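Putative methyltransferase (Porphyromonas gingivalis, PDB 3LL7) probably transfers a methyl group from S-adenosylmethionine to an acceptor molecule. Local coordinates at residues Val169-Arg174 with Pro189-Leu194; Arg180-Ala185 with Lys208-Ile213; Gln220-Val225 with Leu240-Ser245. One frame throughout, in Å; residues are numbered along the deposited sequence.

Contact 1. Residues Val169-Arg174 with Pro189-Leu194; sequences VDPARR and PDLIPL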
ATOM      1  N   VAL A 169       7.245  10.196  -8.333  1.00 12.78           N
ATOM      2  CA  VAL A 169       6.320  11.192  -7.829  1.00 12.56           C
ATOM      3  C   VAL A 169       5.214  10.533  -6.993  1.00 13.04           C
ATOM      4  O   VAL A 169       4.663   9.500  -7.366  1.00 12.76           O
ATOM      5  CB  VAL A 169       5.769  12.085  -9.000  1.00 13.59           C
ATOM      6  CG1 VAL A 169       5.028  11.243 -10.063  1.00 12.74           C
ATOM      7  CG2 VAL A 169       4.946  13.292  -8.491  1.00 14.80           C
ATOM      8  N   ASP A 170       4.898  11.151  -5.868  1.00 12.94           N
ATOM      9  CA  ASP A 170       3.820  10.681  -4.984  1.00 14.16           C
ATOM     10  C   ASP A 170       2.918  11.886  -4.717  1.00 13.60           C
ATOM     11  O   ASP A 170       3.131  12.620  -3.752  1.00 12.74           O
ATOM     12  CB  ASP A 170       4.452  10.100  -3.695  1.00 14.35           C
ATOM     13  CG  ASP A 170       3.430   9.733  -2.620  1.00 16.94           C
ATOM     14  OD1 ASP A 170       2.218   9.678  -2.914  1.00 17.67           O
ATOM     15  OD2 ASP A 170       3.858   9.519  -1.453  1.00 19.91           O
ATOM     16  N   PRO A 171       1.913  12.105  -5.596  1.00 13.83           N
ATOM     17  CA  PRO A 171       1.120  13.334  -5.512  1.00 14.39           C
ATOM     18  C   PRO A 171       0.198  13.369  -4.297  1.00 15.42           C
ATOM     19  O   PRO A 171      -0.105  12.323  -3.708  1.00 15.37           O
ATOM     20  CB  PRO A 171       0.304  13.345  -6.820  1.00 13.89           C
ATOM     21  CG  PRO A 171       0.432  11.995  -7.412  1.00 14.31           C
ATOM     22  CD  PRO A 171       1.680  11.369  -6.855  1.00 13.40           C
ATOM     23  N   ALA A 172      -0.214  14.576  -3.913  1.00 16.65           N
ATOM     24  CA  ALA A 172      -1.189  14.770  -2.852  1.00 17.91           C
ATOM     25  C   ALA A 172      -2.565  15.053  -3.471  1.00 19.07           C
ATOM     26  O   ALA A 172      -2.671  15.325  -4.678  1.00 19.25           O
ATOM     27  CB  ALA A 172      -0.743  15.910  -1.919  1.00 18.32           C
ATOM     28  N   ARG A 173      -3.604  14.965  -2.641  1.00 20.04           N
ATOM     29  CA  ARG A 173      -4.993  15.128  -3.065  1.00 21.19           C
ATOM     30  C   ARG A 173      -5.417  16.586  -2.890  1.00 21.91           C
ATOM     31  O   ARG A 173      -5.362  17.120  -1.780  1.00 22.20           O
ATOM     32  CB  ARG A 173      -5.889  14.200  -2.232  1.00 21.20           C
ATOM     33  CG  ARG A 173      -7.364  14.200  -2.605  1.00 22.06           C
ATOM     34  CD  ARG A 173      -8.162  13.265  -1.702  1.00 22.73           C
ATOM     35  NE  ARG A 173      -9.572  13.223  -2.085  1.00 24.63           N
ATOM     36  CZ  ARG A 173     -10.513  12.519  -1.457  1.00 25.43           C
ATOM     37  NH1 ARG A 173     -10.215  11.777  -0.396  1.00 26.06           N
ATOM     38  NH2 ARG A 173     -11.765  12.559  -1.893  1.00 26.22           N
ATOM     39  N   ARG A 174      -5.837  17.231  -3.977  1.00 22.61           N
ATOM     40  CA  ARG A 174      -6.190  18.655  -3.925  1.00 23.43           C
ATOM     41  C   ARG A 174      -7.619  18.903  -3.439  1.00 23.49           C
ATOM     42  O   ARG A 174      -8.549  18.195  -3.830  1.00 24.17           O
ATOM     43  CB  ARG A 174      -5.951  19.309  -5.285  1.00 23.48           C
ATOM     44  CG  ARG A 174      -6.568  20.693  -5.458  1.00 24.67           C
ATOM     45  CD  ARG A 174      -6.136  21.339  -6.776  1.00 26.40           C
ATOM     46  NE  ARG A 174      -6.168  20.401  -7.905  1.00 27.18           N
ATOM     47  CZ  ARG A 174      -5.097  19.808  -8.429  1.00 27.07           C
ATOM     48  NH1 ARG A 174      -3.887  20.044  -7.933  1.00 27.01           N
ATOM     49  NH2 ARG A 174      -5.235  18.968  -9.448  1.00 26.53           N
ATOM     50  N   PRO A 189       1.309  17.214  -7.611  1.00 21.27           N
ATOM     51  CA  PRO A 189       1.246  17.914  -8.910  1.00 20.78           C
ATOM     52  C   PRO A 189       0.430  17.158  -9.953  1.00 20.61           C
ATOM     53  O   PRO A 189       0.260  15.938  -9.832  1.00 19.69           O
ATOM     54  CB  PRO A 189       2.706  17.939  -9.353  1.00 21.03           C
ATOM     55  CG  PRO A 189       3.295  16.706  -8.707  1.00 20.56           C
ATOM     56  CD  PRO A 189       2.656  16.662  -7.363  1.00 20.60           C
ATOM     57  N   ASP A 190      -0.051  17.878 -10.971  1.00 19.78           N
ATOM     58  CA  ASP A 190      -0.837  17.274 -12.052  1.00 19.75           C
ATOM     59  C   ASP A 190       0.079  16.406 -12.911  1.00 19.47           C
ATOM     60  O   ASP A 190       1.084  16.882 -13.433  1.00 19.00           O
ATOM     61  CB  ASP A 190      -1.526  18.367 -12.886  1.00 20.20           C
ATOM     62  CG  ASP A 190      -2.530  17.810 -13.901  1.00 20.94           C
ATOM     63  OD1 ASP A 190      -2.745  16.584 -13.980  1.00 22.47           O
ATOM     64  OD2 ASP A 190      -3.100  18.623 -14.652  1.00 23.16           O
ATOM     65  N   LEU A 191      -0.270  15.126 -13.038  1.00 19.07           N
ATOM     66  CA  LEU A 191       0.614  14.138 -13.672  1.00 19.35           C
ATOM     67  C   LEU A 191       0.704  14.243 -15.191  1.00 19.48           C
ATOM     68  O   LEU A 191       1.692  13.813 -15.800  1.00 19.46           O
ATOM     69  CB  LEU A 191       0.189  12.712 -13.295  1.00 19.09           C
ATOM     70  CG  LEU A 191       0.265  12.297 -11.828  1.00 20.02           C
ATOM     71  CD1 LEU A 191      -0.235  10.864 -11.682  1.00 20.44           C
ATOM     72  CD2 LEU A 191       1.682  12.432 -11.263  1.00 21.34           C
ATOM     73  N   ILE A 192      -0.336  14.790 -15.803  1.00 19.43           N
ATOM     74  CA  ILE A 192      -0.378  14.879 -17.255  1.00 20.06           C
ATOM     75  C   ILE A 192       0.612  15.920 -17.804  1.00 19.76           C
ATOM     76  O   ILE A 192       1.455  15.565 -18.630  1.00 19.69           O
ATOM     77  CB  ILE A 192      -1.834  14.992 -17.780  1.00 20.12           C
ATOM     78  CG1 ILE A 192      -2.566  13.674 -17.464  1.00 21.21           C
ATOM     79  CG2 ILE A 192      -1.848  15.258 -19.274  1.00 20.74           C
ATOM     80  CD1 ILE A 192      -4.087  13.776 -17.317  1.00 24.28           C
ATOM     81  N   PRO A 193       0.564  17.185 -17.320  1.00 19.91           N
ATOM     82  CA  PRO A 193       1.600  18.112 -17.778  1.00 19.80           C
ATOM     83  C   PRO A 193       3.009  17.693 -17.336  1.00 19.68           C
ATOM     84  O   PRO A 193       3.977  17.921 -18.070  1.00 19.45           O
ATOM     85  CB  PRO A 193       1.199  19.444 -17.123  1.00 20.48           C
ATOM     86  CG  PRO A 193      -0.266  19.292 -16.816  1.00 20.15           C
ATOM     87  CD  PRO A 193      -0.398  17.856 -16.430  1.00 19.92           C
ATOM     88  N   LEU A 194       3.115  17.072 -16.159  1.00 18.90           N
ATOM     89  CA  LEU A 194       4.401  16.617 -15.638  1.00 19.12           C
ATOM     90  C   LEU A 194       5.057  15.626 -16.597  1.00 18.91           C
ATOM     91  O   LEU A 194       6.240  15.751 -16.919  1.00 18.80           O
ATOM     92  CB  LEU A 194       4.205  15.972 -14.259  1.00 19.43           C
ATOM     93  CG  LEU A 194       5.390  15.537 -13.385  1.00 21.25           C
ATOM     94  CD1 LEU A 194       4.880  15.267 -11.977  1.00 20.74           C
ATOM     95  CD2 LEU A 194       6.118  14.297 -13.911  1.00 20.57           C
TER

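Contact 2. Residues Arg180-Ala185 with Lys208-Ile213; sequences RVYAIA and KLSPMI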
ATOM      1  N   ARG A 180     -16.023  13.771  -2.650  1.00 34.96           N
ATOM      2  CA  ARG A 180     -16.051  12.385  -2.186  1.00 34.83           C
ATOM      3  C   ARG A 180     -14.986  11.520  -2.868  1.00 34.76           C
ATOM      4  O   ARG A 180     -14.125  10.949  -2.195  1.00 34.97           O
ATOM      5  CB  ARG A 180     -17.448  11.780  -2.370  1.00 34.89           C
ATOM      6  N   VAL A 181     -15.044  11.445  -4.199  1.00 34.29           N
ATOM      7  CA  VAL A 181     -14.137  10.613  -4.998  1.00 33.31           C
ATOM      8  C   VAL A 181     -12.731  11.202  -5.196  1.00 32.74           C
ATOM      9  O   VAL A 181     -12.549  12.424  -5.233  1.00 32.37           O
ATOM     10  CB  VAL A 181     -14.772  10.296  -6.352  1.00 33.63           C
ATOM     11  N   TYR A 182     -11.744  10.313  -5.319  1.00 31.74           N
ATOM     12  CA  TYR A 182     -10.371  10.699  -5.654  1.00 31.12           C
ATOM     13  C   TYR A 182     -10.080  10.340  -7.117  1.00 30.41           C
ATOM     14  O   TYR A 182      -9.954   9.168  -7.474  1.00 30.03           O
ATOM     15  CB  TYR A 182      -9.356  10.046  -4.695  1.00 30.79           C
ATOM     16  CG  TYR A 182      -7.937  10.634  -4.726  1.00 31.94           C
ATOM     17  CD1 TYR A 182      -7.503  11.466  -5.777  1.00 32.76           C
ATOM     18  CD2 TYR A 182      -7.009  10.329  -3.716  1.00 32.01           C
ATOM     19  CE1 TYR A 182      -6.186  11.986  -5.814  1.00 32.59           C
ATOM     20  CE2 TYR A 182      -5.693  10.845  -3.744  1.00 31.36           C
ATOM     21  CZ  TYR A 182      -5.295  11.668  -4.795  1.00 32.21           C
ATOM     22  OH  TYR A 182      -4.011  12.176  -4.826  1.00 31.29           O
ATOM     23  N   ALA A 183      -9.992  11.372  -7.953  1.00 29.97           N
ATOM     24  CA  ALA A 183      -9.744  11.219  -9.384  1.00 29.48           C
ATOM     25  C   ALA A 183      -8.332  11.654  -9.763  1.00 29.31           C
ATOM     26  O   ALA A 183      -7.712  12.478  -9.080  1.00 28.98           O
ATOM     27  CB  ALA A 183     -10.775  12.013 -10.191  1.00 29.52           C
ATOM     28  N   ILE A 184      -7.841  11.092 -10.866  1.00 28.99           N
ATOM     29  CA  ILE A 184      -6.546  11.440 -11.448  1.00 28.74           C
ATOM     30  C   ILE A 184      -6.403  12.945 -11.734  1.00 28.70           C
ATOM     31  O   ILE A 184      -5.293  13.484 -11.709  1.00 29.04           O
ATOM     32  CB  ILE A 184      -6.309  10.619 -12.748  1.00 28.70           C
ATOM     33  CG1 ILE A 184      -4.814  10.384 -12.998  1.00 28.93           C
ATOM     34  CG2 ILE A 184      -7.043  11.266 -13.943  1.00 29.41           C
ATOM     35  CD1 ILE A 184      -4.174   9.369 -12.018  1.00 23.98           C
ATOM     36  N   ALA A 185      -7.531  13.610 -11.993  1.00 28.04           N
ATOM     37  CA  ALA A 185      -7.569  15.058 -12.216  1.00 27.71           C
ATOM     38  C   ALA A 185      -7.228  15.847 -10.950  1.00 27.37           C
ATOM     39  O   ALA A 185      -6.827  17.000 -11.034  1.00 27.15           O
ATOM     40  CB  ALA A 185      -8.941  15.483 -12.768  1.00 27.40           C
ATOM     41  N   LYS A 208       3.285   6.976  -7.556  1.00 12.20           N
ATOM     42  CA  LYS A 208       2.583   6.251  -6.508  1.00 12.34           C
ATOM     43  C   LYS A 208       1.262   6.932  -6.281  1.00 12.82           C
ATOM     44  O   LYS A 208       1.217   8.124  -5.971  1.00 12.72           O
ATOM     45  CB  LYS A 208       3.384   6.280  -5.204  1.00 11.88           C
ATOM     46  CG  LYS A 208       2.609   5.655  -4.031  1.00 15.40           C
ATOM     47  CD  LYS A 208       3.386   5.937  -2.739  1.00 18.94           C
ATOM     48  CE  LYS A 208       2.493   6.310  -1.605  1.00 23.18           C
ATOM     49  NZ  LYS A 208       3.340   6.667  -0.429  1.00 29.21           N
ATOM     50  N   LEU A 209       0.180   6.172  -6.416  1.00 12.87           N
ATOM     51  CA  LEU A 209      -1.164   6.733  -6.362  1.00 13.57           C
ATOM     52  C   LEU A 209      -1.960   6.154  -5.210  1.00 14.02           C
ATOM     53  O   LEU A 209      -1.694   5.040  -4.753  1.00 13.69           O
ATOM     54  CB  LEU A 209      -1.894   6.468  -7.674  1.00 13.89           C
ATOM     55  CG  LEU A 209      -1.244   6.970  -8.961  1.00 15.77           C
ATOM     56  CD1 LEU A 209      -2.028   6.440 -10.163  1.00 16.05           C
ATOM     57  CD2 LEU A 209      -1.187   8.493  -8.980  1.00 16.57           C
ATOM     58  N   SER A 210      -2.941   6.927  -4.723  1.00 15.19           N
ATOM     59  CA  SER A 210      -3.834   6.452  -3.665  1.00 15.44           C
ATOM     60  C   SER A 210      -4.600   5.186  -4.049  1.00 16.07           C
ATOM     61  O   SER A 210      -5.053   5.075  -5.178  1.00 16.27           O
ATOM     62  CB  SER A 210      -4.861   7.534  -3.339  1.00 15.14           C
ATOM     63  OG  SER A 210      -5.864   6.992  -2.500  1.00 15.24           O
ATOM     64  N   PRO A 211      -4.792   4.247  -3.099  1.00 17.35           N
ATOM     65  CA  PRO A 211      -5.679   3.111  -3.378  1.00 18.24           C
ATOM     66  C   PRO A 211      -7.156   3.494  -3.671  1.00 19.23           C
ATOM     67  O   PRO A 211      -7.935   2.628  -4.052  1.00 19.17           O
ATOM     68  CB  PRO A 211      -5.592   2.247  -2.104  1.00 17.35           C
ATOM     69  CG  PRO A 211      -4.599   2.825  -1.254  1.00 18.98           C
ATOM     70  CD  PRO A 211      -4.312   4.241  -1.703  1.00 17.70           C
HETATM   71  N   MSE A 212      -7.519   4.764  -3.506  0.50 19.81           N
HETATM   72  CA  MSE A 212      -8.890   5.206  -3.778  0.50 20.89           C
HETATM   73  C   MSE A 212      -9.115   5.598  -5.240  0.50 20.56           C
HETATM   74  O   MSE A 212     -10.257   5.795  -5.654  0.50 19.80           O
HETATM   75  CB  MSE A 212      -9.284   6.370  -2.857  0.50 21.84           C
HETATM   76  CG  MSE A 212      -9.212   6.031  -1.377  0.50 25.23           C
HETATM   77 SE   MSE A 212     -10.368   4.539  -0.912  0.50 35.92          SE
HETATM   78  CE  MSE A 212     -12.088   5.469  -0.852  0.50 32.64           C
ATOM     79  N   ILE A 213      -8.032   5.720  -6.009  1.00 20.28           N
ATOM     80  CA  ILE A 213      -8.126   6.059  -7.436  1.00 21.16           C
ATOM     81  C   ILE A 213      -8.661   4.886  -8.226  1.00 21.25           C
ATOM     82  O   ILE A 213      -8.307   3.744  -7.966  1.00 20.45           O
ATOM     83  CB  ILE A 213      -6.754   6.486  -8.040  1.00 21.84           C
ATOM     84  CG1 ILE A 213      -6.060   7.501  -7.141  1.00 23.76           C
ATOM     85  CG2 ILE A 213      -6.927   7.111  -9.443  1.00 22.29           C
ATOM     86  CD1 ILE A 213      -6.545   8.900  -7.324  1.00 26.23           C
TER
HETATM   87  O   HOH W   1      -2.795   9.807  -5.619  1.00 21.16           O

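Contact 3. Residues Gln220-Val225 with Leu240-Ser245; sequences QSLLHV and LLVRMS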
ATOM      1  N   GLN A 220      -7.233   5.307 -18.526  0.50 21.44           N
ATOM      2  CA  GLN A 220      -7.804   6.162 -19.572  0.50 21.84           C
ATOM      3  C   GLN A 220      -7.167   7.552 -19.603  0.50 21.84           C
ATOM      4  O   GLN A 220      -7.152   8.195 -20.646  0.50 21.85           O
ATOM      5  CB  GLN A 220      -9.324   6.296 -19.414  0.50 21.77           C
ATOM      6  CG  GLN A 220     -10.109   5.036 -19.742  0.50 22.46           C
ATOM      7  CD  GLN A 220     -11.607   5.290 -19.821  0.50 23.10           C
ATOM      8  OE1 GLN A 220     -12.234   5.698 -18.842  0.50 23.49           O
ATOM      9  NE2 GLN A 220     -12.188   5.047 -20.991  0.50 22.21           N
ATOM     10  N   SER A 221      -6.636   8.008 -18.469  1.00 21.97           N
ATOM     11  CA  SER A 221      -6.178   9.410 -18.340  1.00 21.80           C
ATOM     12  C   SER A 221      -4.694   9.653 -18.542  1.00 21.59           C
ATOM     13  O   SER A 221      -4.283  10.762 -18.873  1.00 21.91           O
ATOM     14  CB  SER A 221      -6.571   9.995 -16.987  1.00 21.73           C
ATOM     15  OG  SER A 221      -7.940   9.787 -16.722  1.00 22.66           O
ATOM     16  N   LEU A 222      -3.884   8.637 -18.293  1.00 20.87           N
ATOM     17  CA  LEU A 222      -2.444   8.805 -18.356  1.00 20.23           C
ATOM     18  C   LEU A 222      -1.930   8.260 -19.673  1.00 20.24           C
ATOM     19  O   LEU A 222      -2.357   7.194 -20.121  1.00 20.95           O
ATOM     20  CB  LEU A 222      -1.771   8.101 -17.171  1.00 19.46           C
ATOM     21  CG  LEU A 222      -2.009   8.712 -15.787  1.00 19.16           C
ATOM     22  CD1 LEU A 222      -1.291   7.917 -14.708  1.00 17.34           C
ATOM     23  CD2 LEU A 222      -1.577  10.188 -15.736  1.00 17.48           C
ATOM     24  N   LEU A 223      -1.022   8.998 -20.300  1.00 19.87           N
ATOM     25  CA  LEU A 223      -0.407   8.534 -21.534  1.00 18.96           C
ATOM     26  C   LEU A 223       0.876   7.770 -21.210  1.00 17.75           C
ATOM     27  O   LEU A 223       1.530   8.036 -20.184  1.00 17.27           O
ATOM     28  CB  LEU A 223      -0.116   9.712 -22.488  1.00 19.14           C
ATOM     29  CG  LEU A 223      -1.321  10.326 -23.218  1.00 19.89           C
ATOM     30  CD1 LEU A 223      -0.916  11.544 -24.087  1.00 21.43           C
ATOM     31  CD2 LEU A 223      -2.064   9.289 -24.059  1.00 20.71           C
ATOM     32  N   HIS A 224       1.209   6.822 -22.093  1.00 16.09           N
ATOM     33  CA  HIS A 224       2.496   6.114 -22.093  1.00 15.44           C
ATOM     34  C   HIS A 224       2.707   5.177 -20.923  1.00 14.29           C
ATOM     35  O   HIS A 224       3.846   4.804 -20.629  1.00 13.85           O
ATOM     36  CB  HIS A 224       3.681   7.092 -22.212  1.00 14.98           C
ATOM     37  CG  HIS A 224       3.649   7.888 -23.477  1.00 16.08           C
ATOM     38  ND1 HIS A 224       3.879   7.323 -24.712  1.00 17.13           N
ATOM     39  CD2 HIS A 224       3.377   9.195 -23.703  1.00 18.02           C
ATOM     40  CE1 HIS A 224       3.767   8.253 -25.646  1.00 17.37           C
ATOM     41  NE2 HIS A 224       3.467   9.398 -25.059  1.00 16.35           N
ATOM     42  N   VAL A 225       1.604   4.761 -20.300  1.00 14.41           N
ATOM     43  CA  VAL A 225       1.638   3.801 -19.188  1.00 14.11           C
ATOM     44  C   VAL A 225       2.099   2.441 -19.704  1.00 13.93           C
ATOM     45  O   VAL A 225       1.599   1.958 -20.717  1.00 14.44           O
ATOM     46  CB  VAL A 225       0.257   3.682 -18.515  1.00 14.00           C
ATOM     47  CG1 VAL A 225       0.247   2.537 -17.486  1.00 14.31           C
ATOM     48  CG2 VAL A 225      -0.102   4.982 -17.822  1.00 13.25           C
ATOM     49  N   LEU A 240      -1.257   2.163  -5.505  1.00 13.68           N
ATOM     50  CA  LEU A 240      -1.132   1.746  -6.884  1.00 14.38           C
ATOM     51  C   LEU A 240       0.179   2.350  -7.387  1.00 13.97           C
ATOM     52  O   LEU A 240       0.577   3.444  -6.964  1.00 15.61           O
ATOM     53  CB  LEU A 240      -2.276   2.286  -7.728  1.00 14.49           C
ATOM     54  CG  LEU A 240      -3.715   2.119  -7.290  1.00 19.31           C
ATOM     55  CD1 LEU A 240      -4.550   2.302  -8.533  1.00 24.31           C
ATOM     56  CD2 LEU A 240      -4.021   0.771  -6.635  1.00 18.83           C
ATOM     57  N   LEU A 241       0.866   1.636  -8.263  1.00 13.01           N
ATOM     58  CA  LEU A 241       2.091   2.175  -8.823  1.00 13.14           C
ATOM     59  C   LEU A 241       1.943   2.104 -10.311  1.00 13.29           C
ATOM     60  O   LEU A 241       1.531   1.072 -10.856  1.00 13.20           O
ATOM     61  CB  LEU A 241       3.270   1.334  -8.375  1.00 12.99           C
ATOM     62  CG  LEU A 241       3.618   1.413  -6.906  1.00 16.04           C
ATOM     63  CD1 LEU A 241       4.602   0.305  -6.547  1.00 17.03           C
ATOM     64  CD2 LEU A 241       4.249   2.784  -6.612  1.00 19.89           C
ATOM     65  N   VAL A 242       2.228   3.214 -10.979  1.00 12.85           N
ATOM     66  CA  VAL A 242       2.127   3.239 -12.430  1.00 13.16           C
ATOM     67  C   VAL A 242       3.485   3.619 -12.992  1.00 13.52           C
ATOM     68  O   VAL A 242       4.128   4.527 -12.471  1.00 13.25           O
ATOM     69  CB  VAL A 242       1.096   4.277 -12.862  1.00 13.89           C
ATOM     70  CG1 VAL A 242       0.973   4.272 -14.344  1.00 16.00           C
ATOM     71  CG2 VAL A 242      -0.270   3.979 -12.238  1.00 15.89           C
ATOM     72  N   ARG A 243       3.951   2.900 -14.012  1.00 14.10           N
ATOM     73  CA  ARG A 243       5.177   3.303 -14.692  1.00 14.51           C
ATOM     74  C   ARG A 243       4.858   3.775 -16.093  1.00 15.05           C
ATOM     75  O   ARG A 243       4.118   3.093 -16.818  1.00 14.56           O
ATOM     76  CB  ARG A 243       6.185   2.163 -14.729  1.00 14.53           C
ATOM     77  CG  ARG A 243       7.544   2.570 -15.369  1.00 14.53           C
ATOM     78  CD  ARG A 243       8.549   1.442 -15.254  1.00 14.65           C
ATOM     79  NE  ARG A 243       8.180   0.289 -16.076  1.00 15.59           N
ATOM     80  CZ  ARG A 243       8.419   0.202 -17.388  1.00 15.80           C
ATOM     81  NH1 ARG A 243       8.068  -0.895 -18.063  1.00 16.85           N
ATOM     82  NH2 ARG A 243       9.017   1.201 -18.041  1.00 15.64           N
HETATM   83  N   MSE A 244       5.396   4.950 -16.454  1.00 15.36           N
HETATM   84  CA  MSE A 244       5.241   5.544 -17.790  1.00 17.02           C
HETATM   85  C   MSE A 244       6.591   5.692 -18.458  1.00 16.83           C
HETATM   86  O   MSE A 244       7.594   5.933 -17.791  1.00 16.58           O
HETATM   87  CB  MSE A 244       4.607   6.935 -17.728  1.00 16.67           C
HETATM   88  CG  MSE A 244       3.123   6.903 -17.537  1.00 19.22           C
HETATM   89 SE   MSE A 244       2.494   8.519 -16.708  0.75 22.50          SE
HETATM   90  CE  MSE A 244       3.306   8.124 -14.992  1.00 20.48           C
ATOM     91  N   SER A 245       6.621   5.554 -19.778  1.00 16.93           N
ATOM     92  CA  SER A 245       7.869   5.640 -20.493  1.00 17.58           C
ATOM     93  C   SER A 245       7.589   5.925 -21.963  1.00 18.67           C
ATOM     94  O   SER A 245       6.759   5.240 -22.576  1.00 18.18           O
ATOM     95  CB  SER A 245       8.655   4.334 -20.326  1.00 17.30           C
ATOM     96  OG  SER A 245       9.917   4.400 -20.977  1.00 18.48           O
TER
HETATM   97  O   HOH W   2       4.539   4.819 -24.531  1.00 20.97           O

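Contact 1. Residues Val169-Arg174 with Pro189-Leu194
Pro171 and Pro189 bring the two backbones nearest, with 5.7 Å between their CA atoms, where the end of strand 166-173 passes the loop leading into helix 191-198; no hydrogen bond joins the two segments. Val169 carries much of the contact by dividing its two methyls between different neighbours. Its chi1 of 60° sets CG1 between the backbone N and the carbonyl carbon, and Val169 CG1 lies 3.7 Å from Leu191 CD2, the two side chains crossing obliquely. Val169 CG2, anti to the backbone N, meets two groups tip to tip: Pro189 CG at 3.8 Å and Leu194 CD1 at 4.0 Å. Leu191 CD2 also approaches Pro171, whose CG is 4.1 Å away; here the side chains cross at about a right angle, and a single methyl is shared by a valine and a proline. The rings of Pro171 and Pro189 touch through CB of the former and CD of the latter, 4.1 Å apart, and the peptide bond before Pro189 is cis. The Asp170-Pro171 pair interrupts strand 166-173, the fourth of a Rossmann-like methyltransferase sheet, which resumes at Ala172-Arg173. By its place after the first part of that strand, the pair is consistent with motif IV of class I methyltransferases, which in relatives lies beside the active site. Asp170, its CB directed away from 189-194, forms a salt bridge through OD2 with Lys208 of the neighbouring strand 204-209, while its backbone N is hydrogen-bonded to Thr101. On the helical side, Asp190 occupies the N-cap position, and Asp190 O receives a weak bond from Leu194 N, 3.4 Å away. Arg174 NH1 forms a salt bridge with Glu188, and its NH2 bonds to Cys187 O.

Contact 2. Residues Arg180-Ala185 with Lys208-Ile213
The ring of Tyr182 has the CD1 methyl of Ile213 over one face, offset toward the rim, in a CH-pi contact; the modelled spacing is too short for carbons, so its exact value is doubtful. Ser210 reaches the ring obliquely, its CB 3.4 Å from Tyr182 CE2. A chi1 of -166° sets Tyr182 CG anti to the backbone N. At the far end of the ring, Tyr182 OH is 2.8 Å from a water, and this water accepts a hydrogen bond from Ser210 N at 3.0 Å. Nearer the backbone, CB of Tyr182 lies 4.1 Å from CB of Met212, a selenomethionine whose bent chain then leads away. Deeper in, Ile184 CD1 meets Leu209 CD1 at 4.1 Å.

Residues Ser210-Ile213 form a type I beta turn at the carboxyl end of the fifth strand of the Rossmann-like sheet, closed by Ile213 N to Ser210 O at 3.2 Å. Ser210 adds an ST turn: its OG, anti to the backbone N, accepts from Met212 N at 3.0 Å in a nearly straight bond (167°). Across the segments the contact is apolar apart from the one water: the loop 180-185 packs on the turn after strand 204-209, with Leu209 joining from the strand end, and between these segments the tyrosine hydroxyl reaches Ser210 N through the water.

Contact 3. Residues Gln220-Val225 with Leu240-Ser245
One hydrogen bond crosses the contact, from Ser245 N to His224 O, 3.0 Å long with an N-H...O angle of 159°; the donor stands 28° out of the carbonyl plane. His224 O also receives a CA-H...O contact from Met244 CA at 3.2 Å. A second, longer one runs the opposite way, from Val225 CA to Arg243 O at 3.5 Å. Both fit the antiparallel, non-hydrogen-bonded pairing of Val225 with Met244, whose CA atoms are 4.2 Å apart. A water provides a further polar link: it sits at the edge of the His224 ring, in its plane, 2.6 Å from ND1, and donates to Ser245 O.

Apolar contacts gather on the face of the sheet that bears Val225 and Met244. Val225 meets Val242 at about a right angle, CG1 to CG1 at 3.7 Å. CG of Met244, a selenomethionine, is anti to the carbonyl carbon (chi1 -79°) and there lies 3.8 Å from Val225 CG2. Leu222, the first residue to leave the preceding helix, brings its CD1 to 4.3 Å from Val242 CG1 and its CB near the Met244 selenium. The polar ends of Arg243 and Ser245 have partners outside: NE with Glu227, NH2 with Glu248, and Ser245 OG with Ser203 O.

Strands 225-233 and 236-244 form a hairpin that helix 215-221 leads into, and 236-244 lies antiparallel between 204-209 and 225-233, as in the 3-2-1-4-5-7-6 sheet of class I methyltransferases.

All three contacts reach one sheet, with strand 204-209 in the middle. Contacts 1 and 2, centres about 11 Å apart, meet where Val169 O is 2.9 Å from Lys208 N, joining neighbouring parallel strands. Contacts 2 and 3, centres about 14 Å apart, meet across the antiparallel partner, with Leu209 N 2.8 Å from Leu240 O. Contacts 1 and 3 instead touch on one side of the sheet, where Leu191 CB, in the first turn of helix 191-198, lies 3.9 Å from CD2 of Leu222, just after helix 215-221. By analogy with related methyltransferases, the site should open at the carboxyl ends of the parallel strands, near Asp170 of contact 1; contact 3 lies toward the other end of the sheet.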